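Local atomic coordinates of 402AA LONG hypothetical molybdopterin biosynthesis MOEA protein (Pyrococcus horikoshii, PDB entry 1UZ5), a protein that probably catalyses the insertion of molybdate into adenylyl-molybdopterin, releasing Mo-molybdopterin and AMP in a magnesium-dependent step of molybdenum cofactor biosynthesis. Residues A[26-31]-A[173-178]; A[41-46]-A[149-154]; A[46-51]-A[144-149]. All blocks are in the same frame, centred on the assembly; numbering follows the deposited sequence.

Interaction 1: residues A[26-31]-A[173-178]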
loop_
_atom_site.group_PDB
_atom_site.type_symbol
_atom_site.label_atom_id
_atom_site.label_comp_id
_atom_site.label_asym_id
_atom_site.label_seq_id
_atom_site.Cartn_x
_atom_site.Cartn_y
_atom_site.Cartn_z
ATOM N N GLU A 26 11.386 6.801 -9.565
ATOM C CA GLU A 26 12.298 7.795 -9.020
ATOM C C GLU A 26 12.886 7.274 -7.713
ATOM O O GLU A 26 12.302 6.409 -7.053
ATOM C CB GLU A 26 11.577 9.122 -8.755
ATOM C CG GLU A 26 10.661 9.104 -7.547
ATOM C CD GLU A 26 10.133 10.483 -7.185
ATOM O OE1 GLU A 26 10.950 11.398 -6.956
ATOM O OE2 GLU A 26 8.898 10.651 -7.123
ATOM N N GLU A 27 14.044 7.798 -7.338
ATOM C CA GLU A 27 14.667 7.373 -6.098
ATOM C C GLU A 27 14.521 8.472 -5.073
ATOM O O GLU A 27 14.776 9.639 -5.355
ATOM C CB GLU A 27 16.150 7.055 -6.300
ATOM C CG GLU A 27 16.414 5.839 -7.170
ATOM C CD GLU A 27 17.818 5.297 -6.992
ATOM O OE1 GLU A 27 18.783 6.081 -7.126
ATOM O OE2 GLU A 27 17.956 4.087 -6.717
ATOM N N VAL A 28 14.097 8.095 -3.879
ATOM C CA VAL A 28 13.933 9.061 -2.804
ATOM C C VAL A 28 14.726 8.561 -1.607
ATOM O O VAL A 28 14.913 7.356 -1.450
ATOM C CB VAL A 28 12.458 9.180 -2.388
ATOM C CG1 VAL A 28 11.624 9.721 -3.554
ATOM C CG2 VAL A 28 11.941 7.815 -1.946
ATOM N N PRO A 29 15.213 9.479 -0.759
ATOM C CA PRO A 29 15.979 9.081 0.426
ATOM C C PRO A 29 15.050 8.211 1.267
ATOM O O PRO A 29 13.829 8.315 1.142
ATOM C CB PRO A 29 16.279 10.411 1.112
ATOM C CG PRO A 29 16.262 11.398 -0.020
ATOM C CD PRO A 29 15.092 10.945 -0.842
ATOM N N ILE A 30 15.610 7.365 2.123
ATOM C CA ILE A 30 14.784 6.491 2.944
ATOM C C ILE A 30 13.854 7.265 3.880
ATOM O O ILE A 30 12.759 6.800 4.191
ATOM C CB ILE A 30 15.660 5.506 3.770
ATOM C CG1 ILE A 30 14.766 4.507 4.503
ATOM C CG2 ILE A 30 16.525 6.266 4.762
ATOM C CD1 ILE A 30 13.847 3.715 3.580
ATOM N N GLU A 31 14.284 8.443 4.326
ATOM C CA GLU A 31 13.460 9.257 5.220
ATOM C C GLU A 31 12.285 9.933 4.495
ATOM O O GLU A 31 11.486 10.632 5.118
ATOM C CB GLU A 31 14.308 10.326 5.922
ATOM C CG GLU A 31 14.987 11.305 4.987
ATOM C CD GLU A 31 16.336 10.810 4.495
ATOM O OE1 GLU A 31 16.485 9.592 4.241
ATOM O OE2 GLU A 31 17.247 11.651 4.350
ATOM N N ASN A 173 19.615 3.482 2.108
ATOM C CA ASN A 173 19.242 4.868 2.375
ATOM C C ASN A 173 18.572 5.547 1.166
ATOM O O ASN A 173 18.253 6.734 1.209
ATOM C CB ASN A 173 20.465 5.664 2.837
ATOM C CG ASN A 173 21.424 5.959 1.714
ATOM O OD1 ASN A 173 21.635 5.133 0.830
ATOM N ND2 ASN A 173 22.026 7.142 1.752
ATOM N N LYS A 174 18.375 4.783 0.095
ATOM C CA LYS A 174 17.712 5.270 -1.117
ATOM C C LYS A 174 16.820 4.157 -1.635
ATOM O O LYS A 174 17.248 3.009 -1.732
ATOM C CB LYS A 174 18.721 5.641 -2.203
ATOM C CG LYS A 174 19.544 6.877 -1.899
ATOM C CD LYS A 174 20.283 7.355 -3.141
ATOM C CE LYS A 174 21.157 6.256 -3.732
ATOM N NZ LYS A 174 21.824 6.691 -4.990
ATOM N N VAL A 175 15.580 4.494 -1.976
ATOM C CA VAL A 175 14.649 3.490 -2.465
ATOM C C VAL A 175 13.928 3.920 -3.747
ATOM O O VAL A 175 13.557 5.083 -3.912
ATOM C CB VAL A 175 13.622 3.137 -1.360
ATOM C CG1 VAL A 175 12.872 4.383 -0.921
ATOM C CG2 VAL A 175 12.662 2.066 -1.857
ATOM N N LYS A 176 13.755 2.972 -4.661
ATOM C CA LYS A 176 13.085 3.230 -5.928
ATOM C C LYS A 176 11.583 3.097 -5.774
ATOM O O LYS A 176 11.068 2.022 -5.470
ATOM C CB LYS A 176 13.574 2.254 -6.997
ATOM C CG LYS A 176 15.001 2.527 -7.464
ATOM C CD LYS A 176 15.407 1.571 -8.573
ATOM C CE LYS A 176 16.788 1.911 -9.106
ATOM N NZ LYS A 176 17.184 1.016 -10.222
ATOM N N VAL A 177 10.877 4.198 -5.981
ATOM C CA VAL A 177 9.429 4.177 -5.852
ATOM C C VAL A 177 8.771 4.702 -7.123
ATOM O O VAL A 177 9.399 5.397 -7.925
ATOM C CB VAL A 177 8.975 5.027 -4.647
ATOM C CG1 VAL A 177 9.541 4.445 -3.355
ATOM C CG2 VAL A 177 9.435 6.464 -4.822
ATOM N N PHE A 178 7.509 4.342 -7.317
ATOM C CA PHE A 178 6.778 4.802 -8.490
ATOM C C PHE A 178 6.489 6.282 -8.333
ATOM O O PHE A 178 6.186 6.749 -7.230
ATOM C CB PHE A 178 5.442 4.068 -8.622
ATOM C CG PHE A 178 5.553 2.671 -9.149
ATOM C CD1 PHE A 178 6.009 2.436 -10.440
ATOM C CD2 PHE A 178 5.146 1.589 -8.373
ATOM C CE1 PHE A 178 6.055 1.146 -10.953
ATOM C CE2 PHE A 178 5.187 0.293 -8.876
ATOM C CZ PHE A 178 5.641 0.072 -10.170
HETATM O O HOH W 1 17.799 2.199 -4.971
HETATM O O HOH W 2 18.876 8.980 3.337
#

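Interaction 2: residues A[41-46]-A[149-154]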
loop_
_atom_site.group_PDB
_atom_site.type_symbol
_atom_site.label_atom_id
_atom_site.label_comp_id
_atom_site.label_asym_id
_atom_site.label_seq_id
_atom_site.Cartn_x
_atom_site.Cartn_y
_atom_site.Cartn_z
ATOM N N ASP A 41 10.908 -5.163 -6.332
ATOM C CA ASP A 41 11.255 -5.974 -5.175
ATOM C C ASP A 41 12.585 -5.473 -4.628
ATOM O O ASP A 41 13.410 -4.939 -5.377
ATOM C CB ASP A 41 11.403 -7.452 -5.564
ATOM C CG ASP A 41 10.138 -8.035 -6.172
ATOM O OD1 ASP A 41 9.038 -7.819 -5.617
ATOM O OD2 ASP A 41 10.250 -8.726 -7.206
ATOM N N ILE A 42 12.773 -5.620 -3.321
ATOM C CA ILE A 42 14.018 -5.222 -2.672
ATOM C C ILE A 42 14.470 -6.411 -1.833
ATOM O O ILE A 42 13.714 -6.915 -1.002
ATOM C CB ILE A 42 13.828 -4.014 -1.741
ATOM C CG1 ILE A 42 13.243 -2.840 -2.527
ATOM C CG2 ILE A 42 15.169 -3.621 -1.127
ATOM C CD1 ILE A 42 12.926 -1.631 -1.676
ATOM N N TYR A 43 15.703 -6.850 -2.056
ATOM C CA TYR A 43 16.255 -7.994 -1.336
ATOM C C TYR A 43 17.344 -7.512 -0.378
ATOM O O TYR A 43 18.060 -6.558 -0.675
ATOM C CB TYR A 43 16.818 -8.991 -2.349
ATOM C CG TYR A 43 15.773 -9.529 -3.309
ATOM C CD1 TYR A 43 15.008 -10.650 -2.982
ATOM C CD2 TYR A 43 15.539 -8.906 -4.535
ATOM C CE1 TYR A 43 14.035 -11.140 -3.854
ATOM C CE2 TYR A 43 14.561 -9.388 -5.414
ATOM C CZ TYR A 43 13.817 -10.500 -5.066
ATOM O OH TYR A 43 12.852 -10.976 -5.923
ATOM N N SER A 44 17.473 -8.160 0.772
ATOM C CA SER A 44 18.481 -7.720 1.732
ATOM C C SER A 44 19.877 -7.751 1.136
ATOM O O SER A 44 20.304 -8.770 0.600
ATOM C CB SER A 44 18.466 -8.586 2.987
ATOM O OG SER A 44 19.379 -8.058 3.937
ATOM N N PRO A 45 20.602 -6.625 1.217
ATOM C CA PRO A 45 21.962 -6.511 0.693
ATOM C C PRO A 45 23.001 -7.038 1.688
ATOM O O PRO A 45 24.180 -7.129 1.366
ATOM C CB PRO A 45 22.108 -5.014 0.464
ATOM C CG PRO A 45 21.362 -4.457 1.634
ATOM C CD PRO A 45 20.116 -5.312 1.684
ATOM N N ILE A 46 22.566 -7.372 2.898
ATOM C CA ILE A 46 23.494 -7.877 3.910
ATOM C C ILE A 46 22.860 -8.951 4.775
ATOM O O ILE A 46 21.635 -9.120 4.782
ATOM C CB ILE A 46 23.953 -6.769 4.885
ATOM C CG1 ILE A 46 22.734 -6.215 5.630
ATOM C CG2 ILE A 46 24.689 -5.668 4.139
ATOM C CD1 ILE A 46 23.078 -5.375 6.842
ATOM N N GLY A 149 20.066 -11.484 0.690
ATOM C CA GLY A 149 19.310 -11.943 -0.464
ATOM C C GLY A 149 17.839 -12.231 -0.192
ATOM O O GLY A 149 17.085 -12.546 -1.111
ATOM N N ARG A 150 17.418 -12.127 1.063
ATOM C CA ARG A 150 16.025 -12.385 1.405
ATOM C C ARG A 150 15.111 -11.256 0.915
ATOM O O ARG A 150 15.472 -10.083 0.985
ATOM C CB ARG A 150 15.863 -12.529 2.916
ATOM C CG ARG A 150 14.448 -12.896 3.337
ATOM C CD ARG A 150 14.320 -13.015 4.842
ATOM N NE ARG A 150 12.987 -13.462 5.242
ATOM C CZ ARG A 150 12.457 -14.634 4.905
ATOM N NH1 ARG A 150 13.146 -15.488 4.159
ATOM N NH2 ARG A 150 11.239 -14.957 5.317
ATOM N N LEU A 151 13.931 -11.615 0.423
ATOM C CA LEU A 151 12.978 -10.617 -0.053
ATOM C C LEU A 151 12.511 -9.764 1.131
ATOM O O LEU A 151 11.956 -10.291 2.095
ATOM C CB LEU A 151 11.771 -11.304 -0.700
ATOM C CG LEU A 151 10.632 -10.374 -1.149
ATOM C CD1 LEU A 151 11.140 -9.400 -2.211
ATOM C CD2 LEU A 151 9.484 -11.204 -1.703
ATOM N N LEU A 152 12.744 -8.456 1.061
ATOM C CA LEU A 152 12.335 -7.548 2.136
ATOM C C LEU A 152 11.054 -6.763 1.826
ATOM O O LEU A 152 10.185 -6.630 2.682
ATOM C CB LEU A 152 13.453 -6.552 2.444
ATOM C CG LEU A 152 14.795 -7.164 2.853
ATOM C CD1 LEU A 152 15.781 -6.058 3.175
ATOM C CD2 LEU A 152 14.592 -8.077 4.050
ATOM N N VAL A 153 10.959 -6.236 0.609
ATOM C CA VAL A 153 9.799 -5.451 0.176
ATOM C C VAL A 153 9.409 -5.850 -1.247
ATOM O O VAL A 153 10.274 -5.974 -2.112
ATOM C CB VAL A 153 10.118 -3.936 0.197
ATOM C CG1 VAL A 153 8.961 -3.144 -0.404
ATOM C CG2 VAL A 153 10.395 -3.480 1.627
ATOM N N LYS A 154 8.111 -6.050 -1.484
ATOM C CA LYS A 154 7.617 -6.441 -2.810
ATOM C C LYS A 154 7.298 -5.249 -3.697
ATOM O O LYS A 154 7.000 -4.160 -3.214
ATOM C CB LYS A 154 6.333 -7.268 -2.706
ATOM C CG LYS A 154 6.472 -8.656 -2.123
ATOM C CD LYS A 154 5.127 -9.380 -2.180
ATOM C CE LYS A 154 5.182 -10.737 -1.491
ATOM N NZ LYS A 154 6.167 -11.655 -2.126
#

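Interaction 3: residues A[46-51]-A[144-149]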
loop_
_atom_site.group_PDB
_atom_site.type_symbol
_atom_site.label_atom_id
_atom_site.label_comp_id
_atom_site.label_asym_id
_atom_site.label_seq_id
_atom_site.Cartn_x
_atom_site.Cartn_y
_atom_site.Cartn_z
ATOM N N ILE A 46 22.566 -7.372 2.898
ATOM C CA ILE A 46 23.494 -7.877 3.910
ATOM C C ILE A 46 22.860 -8.951 4.775
ATOM O O ILE A 46 21.635 -9.120 4.782
ATOM C CB ILE A 46 23.953 -6.769 4.885
ATOM C CG1 ILE A 46 22.734 -6.215 5.630
ATOM C CG2 ILE A 46 24.689 -5.668 4.139
ATOM C CD1 ILE A 46 23.078 -5.375 6.842
ATOM N N ASP A 47 23.712 -9.677 5.497
ATOM C CA ASP A 47 23.264 -10.698 6.431
ATOM C C ASP A 47 22.941 -9.956 7.725
ATOM O O ASP A 47 23.614 -8.985 8.069
ATOM C CB ASP A 47 24.383 -11.701 6.746
ATOM C CG ASP A 47 24.557 -12.756 5.673
ATOM O OD1 ASP A 47 23.576 -13.475 5.367
ATOM O OD2 ASP A 47 25.687 -12.877 5.150
ATOM N N VAL A 48 21.930 -10.433 8.442
ATOM C CA VAL A 48 21.536 -9.851 9.710
ATOM C C VAL A 48 21.424 -10.973 10.736
ATOM O O VAL A 48 20.642 -11.901 10.551
ATOM C CB VAL A 48 20.155 -9.164 9.620
ATOM C CG1 VAL A 48 19.824 -8.527 10.957
ATOM C CG2 VAL A 48 20.144 -8.133 8.494
ATOM N N PRO A 49 22.230 -10.923 11.815
ATOM C CA PRO A 49 23.234 -9.887 12.081
ATOM C C PRO A 49 24.360 -10.012 11.059
ATOM O O PRO A 49 24.525 -11.061 10.441
ATOM C CB PRO A 49 23.686 -10.203 13.512
ATOM C CG PRO A 49 23.544 -11.702 13.580
ATOM C CD PRO A 49 22.217 -11.937 12.890
ATOM N N PRO A 50 25.136 -8.938 10.851
ATOM C CA PRO A 50 26.231 -8.981 9.878
ATOM C C PRO A 50 27.505 -9.676 10.371
ATOM O O PRO A 50 28.508 -9.711 9.663
ATOM C CB PRO A 50 26.449 -7.506 9.544
ATOM C CG PRO A 50 26.160 -6.830 10.856
ATOM C CD PRO A 50 24.964 -7.581 11.410
ATOM N N PHE A 51 27.445 -10.232 11.576
ATOM C CA PHE A 51 28.567 -10.944 12.183
ATOM C C PHE A 51 28.015 -11.809 13.309
ATOM O O PHE A 51 26.890 -11.590 13.763
ATOM C CB PHE A 51 29.588 -9.959 12.767
ATOM C CG PHE A 51 28.991 -8.962 13.733
ATOM C CD1 PHE A 51 28.528 -7.723 13.281
ATOM C CD2 PHE A 51 28.858 -9.274 15.085
ATOM C CE1 PHE A 51 27.939 -6.810 14.163
ATOM C CE2 PHE A 51 28.271 -8.371 15.978
ATOM C CZ PHE A 51 27.806 -7.131 15.512
ATOM N N ILE A 144 21.351 -15.238 10.635
ATOM C CA ILE A 144 20.268 -16.051 11.191
ATOM C C ILE A 144 18.961 -15.269 11.388
ATOM O O ILE A 144 17.878 -15.856 11.435
ATOM C CB ILE A 144 20.705 -16.697 12.530
ATOM C CG1 ILE A 144 21.518 -17.961 12.243
ATOM C CG2 ILE A 144 19.494 -17.068 13.371
ATOM C CD1 ILE A 144 22.665 -17.764 11.274
ATOM N N ASP A 145 19.067 -13.949 11.503
ATOM C CA ASP A 145 17.891 -13.095 11.665
ATOM C C ASP A 145 17.337 -12.937 10.245
ATOM O O ASP A 145 16.218 -13.354 9.946
ATOM C CB ASP A 145 18.311 -11.730 12.229
ATOM C CG ASP A 145 17.129 -10.882 12.693
ATOM O OD1 ASP A 145 15.992 -11.112 12.235
ATOM O OD2 ASP A 145 17.350 -9.963 13.509
ATOM N N ILE A 146 18.146 -12.345 9.372
ATOM C CA ILE A 146 17.780 -12.146 7.973
ATOM C C ILE A 146 18.964 -12.505 7.068
ATOM O O ILE A 146 20.035 -11.904 7.155
ATOM C CB ILE A 146 17.365 -10.683 7.693
ATOM C CG1 ILE A 146 16.053 -10.359 8.417
ATOM C CG2 ILE A 146 17.210 -10.467 6.198
ATOM C CD1 ILE A 146 15.591 -8.924 8.244
ATOM N N GLU A 147 18.760 -13.485 6.197
ATOM C CA GLU A 147 19.806 -13.926 5.278
ATOM C C GLU A 147 19.987 -12.941 4.133
ATOM O O GLU A 147 19.013 -12.428 3.587
ATOM C CB GLU A 147 19.444 -15.290 4.688
ATOM C CG GLU A 147 20.380 -16.422 5.053
ATOM C CD GLU A 147 20.084 -17.683 4.260
ATOM O OE1 GLU A 147 20.210 -17.648 3.015
ATOM O OE2 GLU A 147 19.723 -18.707 4.879
ATOM N N LYS A 148 21.234 -12.677 3.764
ATOM C CA LYS A 148 21.495 -11.783 2.648
ATOM C C LYS A 148 20.724 -12.351 1.455
ATOM O O LYS A 148 20.706 -13.561 1.252
ATOM C CB LYS A 148 22.990 -11.752 2.340
ATOM C CG LYS A 148 23.385 -10.813 1.209
ATOM C CD LYS A 148 24.894 -10.804 1.023
ATOM C CE LYS A 148 25.304 -9.948 -0.163
ATOM N NZ LYS A 148 26.788 -9.858 -0.295
ATOM N N GLY A 149 20.066 -11.484 0.690
ATOM C CA GLY A 149 19.310 -11.943 -0.464
ATOM C C GLY A 149 17.839 -12.231 -0.192
ATOM O O GLY A 149 17.085 -12.546 -1.111
#

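Interaction 1: residues A[26-31]-A[173-178]
Val28 and Val175 lie side by side across a two-stranded antiparallel sheet, made by the strand through 26-29 and strand 174-178 of this MoeA-family protein. On the face they share with Glu26 and Val177 the packing is close. Val28 CG2 comes to 3.7 Å from Val175 CG1, while the side chain of Val177 crosses that of Val28 at about a right angle and brings its own CG2 to 4.0 Å from Val28 CG2. Glu26 lays its CG against Val177 CG2; its carboxylate turns instead to a salt bridge with Arg36. Beneath these side chains, paired N-H...O bonds join Glu26 to Val177 and Val28 to Val175, all close to straight.

The other face, with Glu27, Pro29, Lys174 and Lys176, is open to solvent and much looser. Glu27 CG stands anti to the carbonyl carbon (chi1 -67°), and the chain extends from there alongside Lys176, pointing the same way. What meets is mostly methylene: Glu27 OE2 sits 3.4 Å from Lys176 CG, whereas Lys176 NZ stays 4.7 Å from that oxygen. Glu27 OE1 makes a long salt bridge, 3.8 Å, to Lys174 NZ. Water 1 donates to Glu27 OE2 and, weakly, to Lys174 O. Where the strand gives way to a 3-10 turn, Ile30 N still donates to Asn173 O, from well above the carbonyl plane, and water 2 donates to the same oxygen at 3.2 Å while also donating to Glu31 OE1 at 2.6 Å.

Interaction 2: residues A[41-46]-A[149-154]
Tyr43 CG stands anti to the carbonyl carbon (chi1 -61°) and Leu151 CG anti to the backbone N (chi1 175°), and the two side chains meet obliquely on one face of a short antiparallel pair interrupted by a classic beta bulge. Leu151 CD1 lies over the face of the Tyr43 ring, 4.2 Å from its centroid, a CH-pi contact. Gly149 O also approaches the ring obliquely, at CD1.

At the bulge, Leu152 and Val153 both face Ile42, whose carbonyl oxygen is gripped by two N-H groups: Leu152 N at 2.8 Å, and Val153 N at 3.3 Å on a lone pair. Ile42 N returns a bond to Val153 O. Within the bulge Leu152 points toward the partner segment, and its CD1 packs 3.5 Å from Ser44 CA. Leu152 also touches Leu166, and Ile42 touches Leu167, so helix 161-169 covers this side. Asp41 OD1 takes the N-H of Lys155, just beyond the pair. Toward the other end the chains stay bonded through Ser44, whose N donates to Arg150 O and whose O accepts from Gly149 N at 2.7 Å. Ser44 OG bonds within its own segment, donating to Ile46 O at 2.6 Å.

Interaction 3: residues A[46-51]-A[144-149]
Val48 lays its side chain beside that of Ile146, both pointing the same way, with the two CB atoms 3.7 Å apart. Its two methyls divide the work. CG1, anti to the backbone N (chi1 -178°), reaches the side chain of Asp145, 3.8 Å from both CB and OD2; CG2 rests by Ile146 CB. Underneath, Val48 N gives a bond of 2.7 Å to Ile146 O, lying in the plane of that carbonyl. The return bonds, from Asp145 N and Ile146 N to Val48 O, are modelled too, but that oxygen sits too near Asp145 CB for its position to be trusted closely.

One residue earlier, the Asp47 side chain crosses that of Lys148 at about a right angle. Its OD1 accepts the backbone N-H of Lys148 at 2.9 Å, a nearly straight bond (166° at the hydrogen) that arrives from above the carboxylate plane. The same oxygen lies 3.5 Å from Lys148 CB, while the extended lysine chain carries its ammonium away, NZ ending 6.3 Å from Asp47 OD2. Lys148 CG meanwhile lies against the backbone N and CA of Ile46.

Beyond Val48 the peptide bond to Pro49 is cis, and the proline CD packs on Asp145 CB, 4.0 Å away. A sulfate ion, probably from the crystallisation liquor, lies near the Asp145 carboxylate. With Asp145 and Ile146 both facing Val48, the arrangement fits a classic beta bulge on a single antiparallel bridge, as far as Val48 O can be relied on, joining two loops of the MoeA N-terminal region.

Interactions 2 and 3 are consecutive contacts between the same two chain runs: they share Ile46 and Gly149, their centres lie 11 Å apart, and Ser44 CB of interaction 2 packs on Ile146 CG2 of interaction 3. Interaction 1 pairs different strands, yet touches interaction 2 where Val175 CG2 meets Ile42 CD1; it stays clear of interaction 3, about 11 Å off at the nearest atoms. Interaction 1 is partly buried, with a face rich in valine and regular pairing. The other two are surface contacts: a bulge shifts the register in interaction 2, and interaction 3 is a single bridge between loops. Valine packing and lysine-glutamate contacts mark 26-31/173-178, a ring face 41-46/149-154, and a carboxylate-to-backbone bond 46-51/144-149.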